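Local coordinates for protein putative secreted lipase (Streptomyces sp. W007, PDB 5H6B) that probably hydrolyses the ester bonds of triacylglycerols as a thermostable secreted lipase of the alpha/beta-hydrolase fold, at residues R15-Y20 against V60-Y65; P115-K120 against T178-G183; G184-G189 against D212-R217. One frame throughout, in Å; residues are numbered along the deposited sequence.

Interaction 1. Residues R15-Y20 against V60-Y65. With ZN (zinc ion), chain C.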
ATOM      1  N   ARG A  15      18.263  -1.707 -11.091  1.00 63.67           N
ATOM      2  CA  ARG A  15      16.886  -2.209 -10.987  1.00 60.38           C
ATOM      3  C   ARG A  15      16.877  -3.608 -10.384  1.00 59.30           C
ATOM      4  O   ARG A  15      17.829  -4.368 -10.561  1.00 58.38           O
ATOM      5  CB  ARG A  15      16.220  -2.242 -12.353  1.00 58.51           C
ATOM      6  CG  ARG A  15      16.956  -3.084 -13.383  1.00 58.72           C
ATOM      7  CD  ARG A  15      16.177  -3.153 -14.678  1.00 56.59           C
ATOM      8  NE  ARG A  15      16.124  -1.860 -15.354  1.00 56.15           N
ATOM      9  CZ  ARG A  15      15.413  -1.614 -16.454  1.00 60.09           C
ATOM     10  NH1 ARG A  15      14.669  -2.572 -17.009  1.00 63.71           N
ATOM     11  NH2 ARG A  15      15.437  -0.403 -17.009  1.00 59.89           N
ATOM     12  N   GLY A  16      15.802  -3.937  -9.673  1.00 59.62           N
ATOM     13  CA  GLY A  16      15.697  -5.229  -9.001  1.00 56.42           C
ATOM     14  C   GLY A  16      14.535  -5.307  -8.037  1.00 53.31           C
ATOM     15  O   GLY A  16      13.872  -4.299  -7.764  1.00 51.92           O
ATOM     16  N   TRP A  17      14.282  -6.517  -7.537  1.00 46.76           N
ATOM     17  CA  TRP A  17      13.239  -6.748  -6.550  1.00 46.28           C
ATOM     18  C   TRP A  17      13.856  -7.498  -5.369  1.00 47.44           C
ATOM     19  O   TRP A  17      14.231  -8.655  -5.491  1.00 45.90           O
ATOM     20  CB  TRP A  17      12.045  -7.495  -7.183  1.00 46.33           C
ATOM     21  CG  TRP A  17      10.885  -7.778  -6.240  1.00 43.22           C
ATOM     22  CD1 TRP A  17      10.658  -7.218  -5.010  1.00 43.38           C
ATOM     23  CD2 TRP A  17       9.807  -8.688  -6.466  1.00 44.21           C
ATOM     24  NE1 TRP A  17       9.516  -7.732  -4.459  1.00 43.55           N
ATOM     25  CE2 TRP A  17       8.966  -8.632  -5.333  1.00 43.86           C
ATOM     26  CE3 TRP A  17       9.465  -9.549  -7.520  1.00 44.93           C
ATOM     27  CZ2 TRP A  17       7.805  -9.404  -5.219  1.00 43.05           C
ATOM     28  CZ3 TRP A  17       8.297 -10.318  -7.408  1.00 45.32           C
ATOM     29  CH2 TRP A  17       7.485 -10.232  -6.264  1.00 45.00           C
ATOM     30  N   ASN A  18      13.955  -6.813  -4.227  1.00 47.32           N
ATOM     31  CA  ASN A  18      14.660  -7.308  -3.057  1.00 50.24           C
ATOM     32  C   ASN A  18      16.132  -7.668  -3.316  1.00 50.92           C
ATOM     33  O   ASN A  18      16.711  -8.517  -2.632  1.00 49.99           O
ATOM     34  CB  ASN A  18      13.876  -8.462  -2.408  1.00 50.38           C
ATOM     35  CG  ASN A  18      12.575  -7.993  -1.808  1.00 49.85           C
ATOM     36  OD1 ASN A  18      12.407  -6.809  -1.515  1.00 51.47           O
ATOM     37  ND2 ASN A  18      11.657  -8.912  -1.604  1.00 46.61           N
ATOM     38  N   ASP A  19      16.730  -6.964  -4.270  1.00 51.63           N
ATOM     39  CA  ASP A  19      18.153  -7.028  -4.525  1.00 52.22           C
ATOM     40  C   ASP A  19      18.771  -5.854  -3.753  1.00 52.46           C
ATOM     41  O   ASP A  19      18.711  -4.700  -4.198  1.00 53.93           O
ATOM     42  CB  ASP A  19      18.417  -6.935  -6.030  1.00 53.87           C
ATOM     43  CG  ASP A  19      19.901  -6.912  -6.382  1.00 57.54           C
ATOM     44  OD1 ASP A  19      20.764  -6.730  -5.483  1.00 58.88           O
ATOM     45  OD2 ASP A  19      20.200  -7.057  -7.585  1.00 59.94           O
ATOM     46  N   TYR A  20      19.380  -6.165  -2.608  1.00 52.16           N
ATOM     47  CA  TYR A  20      20.027  -5.161  -1.746  1.00 54.57           C
ATOM     48  C   TYR A  20      21.372  -4.598  -2.243  1.00 54.95           C
ATOM     49  O   TYR A  20      21.958  -3.762  -1.574  1.00 57.69           O
ATOM     50  CB  TYR A  20      20.147  -5.700  -0.312  1.00 53.76           C
ATOM     51  CG  TYR A  20      18.783  -5.796   0.344  1.00 56.36           C
ATOM     52  CD1 TYR A  20      17.972  -6.937   0.187  1.00 55.99           C
ATOM     53  CD2 TYR A  20      18.276  -4.723   1.084  1.00 57.91           C
ATOM     54  CE1 TYR A  20      16.714  -7.007   0.773  1.00 57.05           C
ATOM     55  CE2 TYR A  20      17.016  -4.781   1.671  1.00 59.74           C
ATOM     56  CZ  TYR A  20      16.240  -5.919   1.516  1.00 58.47           C
ATOM     57  OH  TYR A  20      14.998  -5.948   2.099  1.00 60.30           O
ATOM     58  N   VAL A  60      13.205  -1.981  -6.356  1.00 46.17           N
ATOM     59  CA  VAL A  60      11.940  -2.273  -5.652  1.00 43.10           C
ATOM     60  C   VAL A  60      12.226  -3.200  -4.461  1.00 41.34           C
ATOM     61  O   VAL A  60      13.079  -4.076  -4.534  1.00 42.77           O
ATOM     62  CB  VAL A  60      10.905  -2.904  -6.617  1.00 41.87           C
ATOM     63  CG1 VAL A  60       9.578  -3.180  -5.913  1.00 42.65           C
ATOM     64  CG2 VAL A  60      10.698  -2.009  -7.829  1.00 41.20           C
ATOM     65  N   PHE A  61      11.540  -2.965  -3.354  1.00 38.56           N
ATOM     66  CA  PHE A  61      11.665  -3.778  -2.148  1.00 39.52           C
ATOM     67  C   PHE A  61      10.274  -4.026  -1.597  1.00 39.61           C
ATOM     68  O   PHE A  61       9.394  -3.171  -1.748  1.00 38.25           O
ATOM     69  CB  PHE A  61      12.513  -3.064  -1.099  1.00 43.34           C
ATOM     70  CG  PHE A  61      13.943  -2.886  -1.510  1.00 47.43           C
ATOM     71  CD1 PHE A  61      14.322  -1.811  -2.311  1.00 48.21           C
ATOM     72  CD2 PHE A  61      14.917  -3.817  -1.121  1.00 48.16           C
ATOM     73  CE1 PHE A  61      15.637  -1.661  -2.713  1.00 49.16           C
ATOM     74  CE2 PHE A  61      16.231  -3.665  -1.522  1.00 48.28           C
ATOM     75  CZ  PHE A  61      16.592  -2.585  -2.314  1.00 49.16           C
ATOM     76  N   SER A  62      10.064  -5.194  -0.990  1.00 39.16           N
ATOM     77  CA  SER A  62       8.760  -5.545  -0.415  1.00 38.01           C
ATOM     78  C   SER A  62       8.949  -6.285   0.888  1.00 39.62           C
ATOM     79  O   SER A  62       9.770  -7.184   0.959  1.00 42.21           O
ATOM     80  CB  SER A  62       7.983  -6.411  -1.394  1.00 38.47           C
ATOM     81  OG  SER A  62       8.643  -7.649  -1.607  1.00 37.27           O
ATOM     82  N   LEU A  63       8.207  -5.899   1.920  1.00 41.42           N
ATOM     83  CA  LEU A  63       8.332  -6.517   3.250  1.00 41.27           C
ATOM     84  C   LEU A  63       7.151  -7.386   3.601  1.00 39.81           C
ATOM     85  O   LEU A  63       6.034  -7.184   3.098  1.00 39.52           O
ATOM     86  CB  LEU A  63       8.447  -5.445   4.347  1.00 46.09           C
ATOM     87  CG  LEU A  63       7.171  -4.851   4.994  1.00 47.25           C
ATOM     88  CD1 LEU A  63       7.490  -4.043   6.244  1.00 48.55           C
ATOM     89  CD2 LEU A  63       6.391  -3.999   4.001  1.00 47.91           C
ATOM     90  N   ASP A  64       7.396  -8.294   4.540  1.00 39.99           N
ATOM     91  CA  ASP A  64       6.350  -9.025   5.243  1.00 38.09           C
ATOM     92  C   ASP A  64       6.075  -8.296   6.550  1.00 36.55           C
ATOM     93  O   ASP A  64       7.002  -7.886   7.191  1.00 38.21           O
ATOM     94  CB  ASP A  64       6.849 -10.436   5.583  1.00 40.06           C
ATOM     95  CG  ASP A  64       6.367 -11.500   4.628  1.00 38.02           C
ATOM     96  OD1 ASP A  64       5.715 -11.214   3.604  1.00 38.58           O
ATOM     97  OD2 ASP A  64       6.619 -12.674   4.948  1.00 36.18           O
ATOM     98  N   TYR A  65       4.825  -8.206   6.991  1.00 36.63           N
ATOM     99  CA  TYR A  65       4.478  -7.477   8.228  1.00 36.04           C
ATOM    100  C   TYR A  65       3.231  -8.113   8.809  1.00 35.02           C
ATOM    101  O   TYR A  65       2.426  -8.621   8.050  1.00 36.27           O
ATOM    102  CB  TYR A  65       4.273  -5.960   7.976  1.00 36.95           C
ATOM    103  CG  TYR A  65       2.966  -5.561   7.302  1.00 35.50           C
ATOM    104  CD1 TYR A  65       1.778  -5.485   8.027  1.00 35.20           C
ATOM    105  CD2 TYR A  65       2.920  -5.255   5.951  1.00 34.67           C
ATOM    106  CE1 TYR A  65       0.584  -5.125   7.429  1.00 35.07           C
ATOM    107  CE2 TYR A  65       1.727  -4.895   5.341  1.00 34.88           C
ATOM    108  CZ  TYR A  65       0.556  -4.828   6.088  1.00 34.88           C
ATOM    109  OH  TYR A  65      -0.655  -4.478   5.515  1.00 36.21           O
TER
HETATM  110 ZN    ZN C 302       5.710 -14.257   4.665  1.00 40.43          ZN
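Trp17 and Val60 form a parallel beta bridge that adds the short strand 16-17 to strand 59-63, at one margin of the parallel sheet of this alpha/beta-hydrolase fold. Two backbone bonds flank the bridge: Val60 N donates to Gly16 O at 2.8 Å, and Asn18 N to Val60 O at 2.9 Å. Beyond Trp17 the backbone of Asn18 turns into the left-handed region, and its side chain takes over the pairing. Asn18 CG lies anti to the carbonyl carbon, beside the backbone N (chi1 -67°), and the amide carries on to Ser62. Asn18 OD1 receives Ser62 N at 2.9 Å, in the carbonyl plane on a lone pair, while Asn18 ND2 donates to Ser62 OG at 3.3 Å with the hydroxyl tilted from the amide plane. Trp17 NE1 reaches the same Ser62 OG at 3.0 Å, near the indole plane, so this oxygen meets the edge of the ring. Trp46 and helix 49-54 pack against the Trp17 side. Past Asn18, Phe61 CE2 comes over one face of the Tyr20 ring, offset toward the rim and 3.5 Å from Tyr20 CE2. The ring planes are inclined at 57°, and helix 80-98 packs on the pair, Phe90 against Tyr20 and Val94 against Phe61. Two residues beyond Ser62, Asp64 OD2 binds a zinc ion together with His75, and Asp64 OD1 accepts Ser42 N. Ser42 O in turn bonds to Ser62 OG. The buried hydroxyl is therefore gripped by three partners: as a carbonyl can only accept, its proton is probably directed to Ser42 O, leaving the oxygen to receive the indole and amide N-H groups.

Interaction 2. Residues P115-K120 against T178-G183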
ATOM      1  N   PRO A 115       1.142   2.612   6.730  1.00 35.28           N
ATOM      2  CA  PRO A 115       2.264   3.588   6.670  1.00 36.98           C
ATOM      3  C   PRO A 115       1.969   5.020   7.211  1.00 41.59           C
ATOM      4  O   PRO A 115       2.894   5.732   7.616  1.00 41.21           O
ATOM      5  CB  PRO A 115       2.586   3.651   5.183  1.00 36.39           C
ATOM      6  CG  PRO A 115       2.198   2.301   4.660  1.00 35.54           C
ATOM      7  CD  PRO A 115       0.995   1.884   5.458  1.00 35.59           C
ATOM      8  N   ASN A 116       0.700   5.424   7.227  1.00 40.10           N
ATOM      9  CA  ASN A 116       0.315   6.693   7.841  1.00 41.45           C
ATOM     10  C   ASN A 116       0.608   6.727   9.345  1.00 44.99           C
ATOM     11  O   ASN A 116       0.900   7.792   9.898  1.00 43.91           O
ATOM     12  CB  ASN A 116      -1.151   6.998   7.555  1.00 42.29           C
ATOM     13  CG  ASN A 116      -1.424   7.156   6.069  1.00 42.53           C
ATOM     14  OD1 ASN A 116      -2.128   6.350   5.454  1.00 46.63           O
ATOM     15  ND2 ASN A 116      -0.845   8.172   5.477  1.00 40.59           N
ATOM     16  N   TYR A 117       0.563   5.561   9.998  1.00 46.08           N
ATOM     17  CA  TYR A 117       1.004   5.440  11.385  1.00 44.47           C
ATOM     18  C   TYR A 117       2.519   5.697  11.515  1.00 44.64           C
ATOM     19  O   TYR A 117       2.973   6.408  12.420  1.00 42.26           O
ATOM     20  CB  TYR A 117       0.659   4.061  11.935  1.00 45.26           C
ATOM     21  CG  TYR A 117       0.722   3.977  13.445  1.00 45.76           C
ATOM     22  CD1 TYR A 117       1.934   3.771  14.104  1.00 47.67           C
ATOM     23  CD2 TYR A 117      -0.424   4.127  14.214  1.00 46.03           C
ATOM     24  CE1 TYR A 117       1.999   3.716  15.485  1.00 48.33           C
ATOM     25  CE2 TYR A 117      -0.370   4.059  15.599  1.00 47.68           C
ATOM     26  CZ  TYR A 117       0.843   3.858  16.223  1.00 47.86           C
ATOM     27  OH  TYR A 117       0.896   3.780  17.586  1.00 53.14           O
ATOM     28  N   TYR A 118       3.286   5.105  10.605  1.00 44.01           N
ATOM     29  CA  TYR A 118       4.737   5.301  10.550  1.00 44.36           C
ATOM     30  C   TYR A 118       5.067   6.767  10.262  1.00 46.95           C
ATOM     31  O   TYR A 118       5.919   7.346  10.926  1.00 48.03           O
ATOM     32  CB  TYR A 118       5.321   4.354   9.503  1.00 41.99           C
ATOM     33  CG  TYR A 118       6.696   4.639   8.950  1.00 40.90           C
ATOM     34  CD1 TYR A 118       7.842   4.521   9.740  1.00 39.70           C
ATOM     35  CD2 TYR A 118       6.864   4.926   7.599  1.00 41.62           C
ATOM     36  CE1 TYR A 118       9.102   4.745   9.212  1.00 37.27           C
ATOM     37  CE2 TYR A 118       8.119   5.140   7.066  1.00 41.99           C
ATOM     38  CZ  TYR A 118       9.236   5.057   7.881  1.00 39.62           C
ATOM     39  OH  TYR A 118      10.469   5.265   7.323  1.00 42.03           O
ATOM     40  N   LEU A 119       4.368   7.358   9.294  1.00 45.00           N
ATOM     41  CA  LEU A 119       4.558   8.770   8.950  1.00 47.83           C
ATOM     42  C   LEU A 119       4.239   9.727  10.101  1.00 49.63           C
ATOM     43  O   LEU A 119       4.951  10.706  10.294  1.00 52.28           O
ATOM     44  CB  LEU A 119       3.700   9.166   7.742  1.00 46.54           C
ATOM     45  CG  LEU A 119       4.057   8.526   6.406  1.00 45.11           C
ATOM     46  CD1 LEU A 119       3.064   9.010   5.375  1.00 44.20           C
ATOM     47  CD2 LEU A 119       5.493   8.848   6.001  1.00 44.95           C
ATOM     48  N   LYS A 120       3.174   9.432  10.846  1.00 50.16           N
ATOM     49  CA  LYS A 120       2.664  10.328  11.882  1.00 47.21           C
ATOM     50  C   LYS A 120       3.340  10.157  13.238  1.00 51.37           C
ATOM     51  O   LYS A 120       3.603  11.152  13.911  1.00 52.01           O
ATOM     52  CB  LYS A 120       1.154  10.151  12.057  1.00 43.96           C
ATOM     53  CG  LYS A 120       0.335  10.768  10.939  1.00 42.65           C
ATOM     54  CD  LYS A 120      -1.138  10.443  11.111  1.00 42.97           C
ATOM     55  CE  LYS A 120      -1.980  11.156  10.071  1.00 42.00           C
ATOM     56  NZ  LYS A 120      -3.427  10.816  10.190  1.00 41.78           N
ATOM     57  N   THR A 178      -9.092   5.433  15.596  1.00 50.41           N
ATOM     58  CA  THR A 178      -9.283   6.684  16.365  1.00 51.14           C
ATOM     59  C   THR A 178      -7.967   7.455  16.573  1.00 47.11           C
ATOM     60  O   THR A 178      -7.879   8.648  16.286  1.00 47.77           O
ATOM     61  CB  THR A 178      -9.966   6.399  17.729  1.00 51.30           C
ATOM     62  OG1 THR A 178     -11.215   5.725  17.503  1.00 49.11           O
ATOM     63  CG2 THR A 178     -10.225   7.698  18.500  1.00 50.32           C
ATOM     64  N   LYS A 179      -6.941   6.760  17.043  1.00 48.43           N
ATOM     65  CA  LYS A 179      -5.629   7.376  17.235  1.00 50.28           C
ATOM     66  C   LYS A 179      -5.091   7.909  15.924  1.00 49.87           C
ATOM     67  O   LYS A 179      -4.701   9.072  15.841  1.00 48.73           O
ATOM     68  CB  LYS A 179      -4.621   6.385  17.825  1.00 53.18           C
ATOM     69  CG  LYS A 179      -3.197   6.927  17.904  1.00 55.24           C
ATOM     70  CD  LYS A 179      -2.314   6.128  18.851  1.00 57.77           C
ATOM     71  CE  LYS A 179      -0.877   6.624  18.757  1.00 61.62           C
ATOM     72  NZ  LYS A 179      -0.004   6.030  19.802  1.00 65.37           N
ATOM     73  N   LEU A 180      -5.072   7.047  14.909  1.00 47.39           N
ATOM     74  CA  LEU A 180      -4.479   7.380  13.611  1.00 46.03           C
ATOM     75  C   LEU A 180      -5.057   8.628  12.952  1.00 44.44           C
ATOM     76  O   LEU A 180      -4.310   9.410  12.355  1.00 42.56           O
ATOM     77  CB  LEU A 180      -4.608   6.195  12.638  1.00 48.82           C
ATOM     78  CG  LEU A 180      -3.991   6.321  11.230  1.00 48.30           C
ATOM     79  CD1 LEU A 180      -2.472   6.501  11.266  1.00 47.41           C
ATOM     80  CD2 LEU A 180      -4.386   5.083  10.434  1.00 50.24           C
ATOM     81  N   THR A 181      -6.375   8.799  13.044  1.00 46.28           N
ATOM     82  CA  THR A 181      -7.076   9.861  12.325  1.00 49.04           C
ATOM     83  C   THR A 181      -7.649  10.992  13.209  1.00 53.19           C
ATOM     84  O   THR A 181      -8.502  11.757  12.747  1.00 57.45           O
ATOM     85  CB  THR A 181      -8.213   9.254  11.477  1.00 48.07           C
ATOM     86  OG1 THR A 181      -9.199   8.654  12.338  1.00 49.32           O
ATOM     87  CG2 THR A 181      -7.653   8.216  10.491  1.00 45.44           C
ATOM     88  N   ALA A 182      -7.191  11.095  14.460  1.00 56.29           N
ATOM     89  CA  ALA A 182      -7.573  12.198  15.368  1.00 56.75           C
ATOM     90  C   ALA A 182      -7.242  13.595  14.801  1.00 55.04           C
ATOM     91  O   ALA A 182      -8.070  14.506  14.853  1.00 53.04           O
ATOM     92  CB  ALA A 182      -6.895  12.018  16.723  1.00 58.64           C
ATOM     93  N   GLY A 183      -6.030  13.750  14.270  1.00 52.00           N
ATOM     94  CA  GLY A 183      -5.638  14.959  13.554  1.00 50.64           C
ATOM     95  C   GLY A 183      -5.971  14.862  12.074  1.00 50.85           C
ATOM     96  O   GLY A 183      -6.876  14.133  11.669  1.00 56.75           O
TER
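Leu180 CD1 presses against the backbone of helix 115-121, lying 3.4 Å from Tyr117 N and 3.6 Å from Asn116 C. The side chains of these two residues meet the same methyl through their first carbons, Tyr117 CB standing 4.0 Å from Leu180 CD1. Leu180 CG is anti to the backbone N (chi1 -177°), directed from helix 175-181 toward the other helix, and CD1 is the branch that touches it. On one flank of this apolar contact Lys120, its chain extended beyond CG, crosses the leucine side chain at about a right angle and puts NZ 2.7 Å from Leu180 O. On another, the extended Lys179 passes the phenol obliquely, and Lys179 NZ makes a weak hydrogen bond of 3.3 Å to Tyr117 OH. The methylene next to that ammonium also lies near the phenol, Lys179 CE being 3.6 Å from Tyr117 OH.

A second shell surrounds these groups. Phe121 lies against the Tyr117 ring and makes a cation-pi contact with Lys179, while Phe176, one turn earlier in the partner helix, meets the Tyr117 ring nearly parallel. Asn116 rests on Leu131 and Tyr192 of the central sheet, so the helix bearing the contact is backed by strands 128-134 and 191-196. It follows closely on what is probably the nucleophile elbow of the lipase, with its GxSxG sequence, and the contact thus ties the region behind the elbow to helix 175-181. Lys120 NZ also donates to Gly184 O. Its ammonium is held by two backbone carbonyls near the C-terminal end of helix 175-181, where a positive charge would probably be stabilised by the helix dipole and would polarise both acceptors.

Interaction 3. Residues G184-G189 against D212-R217. With ZN (zinc ion), chain D.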
ATOM      1  N   GLY A 184      -5.235  15.604  11.262  1.00 49.35           N
ATOM      2  CA  GLY A 184      -5.408  15.574   9.813  1.00 51.56           C
ATOM      3  C   GLY A 184      -4.829  14.310   9.199  1.00 52.48           C
ATOM      4  O   GLY A 184      -3.992  13.641   9.805  1.00 47.18           O
ATOM      5  N   ASP A 185      -5.279  13.999   7.985  1.00 48.69           N
ATOM      6  CA  ASP A 185      -4.840  12.804   7.270  1.00 42.65           C
ATOM      7  C   ASP A 185      -3.359  12.816   6.907  1.00 44.18           C
ATOM      8  O   ASP A 185      -2.716  11.761   6.887  1.00 41.18           O
ATOM      9  CB  ASP A 185      -5.607  12.671   5.968  1.00 40.55           C
ATOM     10  CG  ASP A 185      -7.049  12.395   6.164  1.00 37.44           C
ATOM     11  OD1 ASP A 185      -7.487  12.225   7.309  1.00 32.81           O
ATOM     12  OD2 ASP A 185      -7.751  12.342   5.144  1.00 40.98           O
ATOM     13  N   THR A 186      -2.831  13.998   6.593  1.00 44.57           N
ATOM     14  CA  THR A 186      -1.497  14.105   6.029  1.00 45.40           C
ATOM     15  C   THR A 186      -0.459  14.713   6.961  1.00 45.63           C
ATOM     16  O   THR A 186      -0.757  15.279   8.003  1.00 43.05           O
ATOM     17  CB  THR A 186      -1.504  14.851   4.678  1.00 46.13           C
ATOM     18  OG1 THR A 186      -2.032  16.168   4.834  1.00 49.59           O
ATOM     19  CG2 THR A 186      -2.348  14.102   3.683  1.00 47.16           C
ATOM     20  N   VAL A 187       0.782  14.531   6.558  1.00 46.82           N
ATOM     21  CA  VAL A 187       1.948  15.013   7.253  1.00 48.83           C
ATOM     22  C   VAL A 187       2.642  15.874   6.200  1.00 48.83           C
ATOM     23  O   VAL A 187       2.673  15.494   5.030  1.00 49.64           O
ATOM     24  CB  VAL A 187       2.775  13.788   7.746  1.00 50.83           C
ATOM     25  CG1 VAL A 187       4.274  13.919   7.491  1.00 53.34           C
ATOM     26  CG2 VAL A 187       2.470  13.504   9.214  1.00 50.59           C
ATOM     27  N   PRO A 188       3.171  17.051   6.592  1.00 54.33           N
ATOM     28  CA  PRO A 188       3.874  17.876   5.593  1.00 53.87           C
ATOM     29  C   PRO A 188       5.191  17.210   5.134  1.00 52.14           C
ATOM     30  O   PRO A 188       5.809  16.461   5.906  1.00 51.85           O
ATOM     31  CB  PRO A 188       4.123  19.206   6.338  1.00 52.86           C
ATOM     32  CG  PRO A 188       4.123  18.845   7.784  1.00 54.06           C
ATOM     33  CD  PRO A 188       3.302  17.597   7.961  1.00 53.34           C
ATOM     34  N   GLY A 189       5.578  17.469   3.886  1.00 51.37           N
ATOM     35  CA  GLY A 189       6.757  16.857   3.259  1.00 52.71           C
ATOM     36  C   GLY A 189       6.463  15.674   2.334  1.00 55.18           C
ATOM     37  O   GLY A 189       7.354  15.247   1.599  1.00 58.89           O
ATOM     38  N   ASP A 212      -7.252  13.606   2.656  1.00 43.08           N
ATOM     39  CA  ASP A 212      -7.485  15.038   2.574  1.00 42.16           C
ATOM     40  C   ASP A 212      -6.234  15.785   3.004  1.00 42.30           C
ATOM     41  O   ASP A 212      -5.607  15.448   4.006  1.00 41.14           O
ATOM     42  CB  ASP A 212      -8.644  15.410   3.485  1.00 42.98           C
ATOM     43  CG  ASP A 212      -8.781  16.903   3.694  1.00 39.62           C
ATOM     44  OD1 ASP A 212      -9.448  17.574   2.877  1.00 39.02           O
ATOM     45  OD2 ASP A 212      -8.256  17.383   4.716  1.00 42.97           O
ATOM     46  N   GLY A 213      -5.913  16.827   2.258  1.00 43.57           N
ATOM     47  CA  GLY A 213      -4.777  17.672   2.555  1.00 46.98           C
ATOM     48  C   GLY A 213      -4.368  18.445   1.317  1.00 50.91           C
ATOM     49  O   GLY A 213      -4.850  18.159   0.210  1.00 50.12           O
ATOM     50  N   PRO A 214      -3.466  19.427   1.484  1.00 53.36           N
ATOM     51  CA  PRO A 214      -2.980  20.164   0.319  1.00 54.51           C
ATOM     52  C   PRO A 214      -2.170  19.313  -0.677  1.00 55.08           C
ATOM     53  O   PRO A 214      -2.197  19.627  -1.869  1.00 53.71           O
ATOM     54  CB  PRO A 214      -2.109  21.267   0.940  1.00 54.69           C
ATOM     55  CG  PRO A 214      -1.667  20.703   2.241  1.00 54.57           C
ATOM     56  CD  PRO A 214      -2.831  19.887   2.733  1.00 53.02           C
ATOM     57  N   ASN A 215      -1.477  18.263  -0.211  1.00 53.23           N
ATOM     58  CA  ASN A 215      -0.596  17.460  -1.096  1.00 56.16           C
ATOM     59  C   ASN A 215      -1.124  16.050  -1.374  1.00 54.20           C
ATOM     60  O   ASN A 215      -0.363  15.064  -1.348  1.00 50.97           O
ATOM     61  CB  ASN A 215       0.830  17.401  -0.532  1.00 57.73           C
ATOM     62  CG  ASN A 215       1.447  18.777  -0.365  1.00 57.38           C
ATOM     63  OD1 ASN A 215       1.192  19.688  -1.150  1.00 61.62           O
ATOM     64  ND2 ASN A 215       2.255  18.933   0.663  1.00 59.63           N
ATOM     65  N   VAL A 216      -2.419  15.988  -1.679  1.00 49.26           N
ATOM     66  CA  VAL A 216      -3.130  14.742  -1.930  1.00 47.54           C
ATOM     67  C   VAL A 216      -3.721  14.733  -3.327  1.00 47.07           C
ATOM     68  O   VAL A 216      -4.286  15.730  -3.763  1.00 43.33           O
ATOM     69  CB  VAL A 216      -4.276  14.541  -0.938  1.00 45.15           C
ATOM     70  CG1 VAL A 216      -5.028  13.255  -1.255  1.00 46.98           C
ATOM     71  CG2 VAL A 216      -3.738  14.534   0.484  1.00 47.16           C
ATOM     72  N   ARG A 217      -3.592  13.597  -4.015  1.00 47.89           N
ATOM     73  CA  ARG A 217      -4.295  13.363  -5.255  1.00 45.79           C
ATOM     74  C   ARG A 217      -5.154  12.110  -5.106  1.00 43.42           C
ATOM     75  O   ARG A 217      -4.623  11.028  -4.942  1.00 43.68           O
ATOM     76  CB  ARG A 217      -3.308  13.205  -6.403  1.00 47.92           C
ATOM     77  CG  ARG A 217      -3.998  13.079  -7.753  1.00 53.79           C
ATOM     78  CD  ARG A 217      -3.079  13.502  -8.892  1.00 61.06           C
ATOM     79  NE  ARG A 217      -3.578  13.048 -10.199  1.00 67.12           N
ATOM     80  CZ  ARG A 217      -3.501  11.795 -10.665  1.00 67.85           C
ATOM     81  NH1 ARG A 217      -2.944  10.831  -9.939  1.00 68.85           N
ATOM     82  NH2 ARG A 217      -3.991  11.498 -11.876  1.00 68.86           N
TER
HETATM   83 ZN    ZN D 303      -9.417  11.815   7.366  1.00 43.02          ZN
HETATM   84  O   HOH W   1      -7.579  15.762   7.096  1.00 36.74           O
HETATM   85  O   HOH W   2      -4.328  16.453   5.927  1.00 36.56           O
HETATM   86  O   HOH W   3      -1.006  17.147   2.203  1.00 48.13           O
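Asp185 CG stands anti to the carbonyl carbon, beside the backbone N (chi1 -67°), and the carboxylate it carries faces both Asp212 and a zinc ion. Thr186 OG1 sits between its own backbone N and carbonyl carbon (chi1 59°), with CG2 on the side of Val216. Asp212 N donates to Asp185 OD2 at 2.8 Å, meeting the oxygen on its anti side in a bent bond (135° at the hydrogen). The other oxygen, Asp185 OD1, binds the zinc at 2.0 Å, a metal also bound by His139. The zinc would probably offset the charge of this carboxylate, which has the like-charged Asp212 nearby, Asp185 OD2 lying 5.1 Å from Asp212 OD2. Water 1 joins the two residues again, accepting from Asp185 N at 3.0 Å and donating to Asp212 OD2. Water 2 likewise links Thr186 N to Asp212 O. The contact packs the loop that leads into strand 191-196 against the type I turn from Gly213 to Val216, which opens the edge strand 216-220 of the sheet. The Tyr192 side chain touches Thr186 and Val216, and its backbone is hydrogen-bonded to that of Asn215 and Arg217. Within this pair of loops Thr186 CG2 meets Val216 CG2 obliquely at 3.5 Å. Water 3 lies 3.0 Å from Thr186 OG1 and accepts Asn215 N at 2.7 Å. An alanine at Thr186 would probably leave water 3 without its hydroxyl partner and open a gap beside Val216 CG2. Gly213 CA approaches Thr186 OG1 to 3.9 Å, where a CB on the glycine would collide with the hydroxyl.

How the interactions relate
Interactions 1 and 3 belong to opposite margins of one parallel sheet, their centres about 26 Å apart, whereas interaction 2 joins two helices outside it. Interactions 1 and 2 are partly buried, and direct bonds and apolar packing carry them; interaction 3 is a surface contact in which waters do much of the bridging. Zinc is bound within interactions 1 and 3, each time by an aspartate together with a histidine. Interactions 2 and 3 adjoin, their centres about 12 Å apart: residues 178-183 run straight into 184-189, and Lys120 spans both, its chain also packing against Val187. Interaction 1 touches neither of the others.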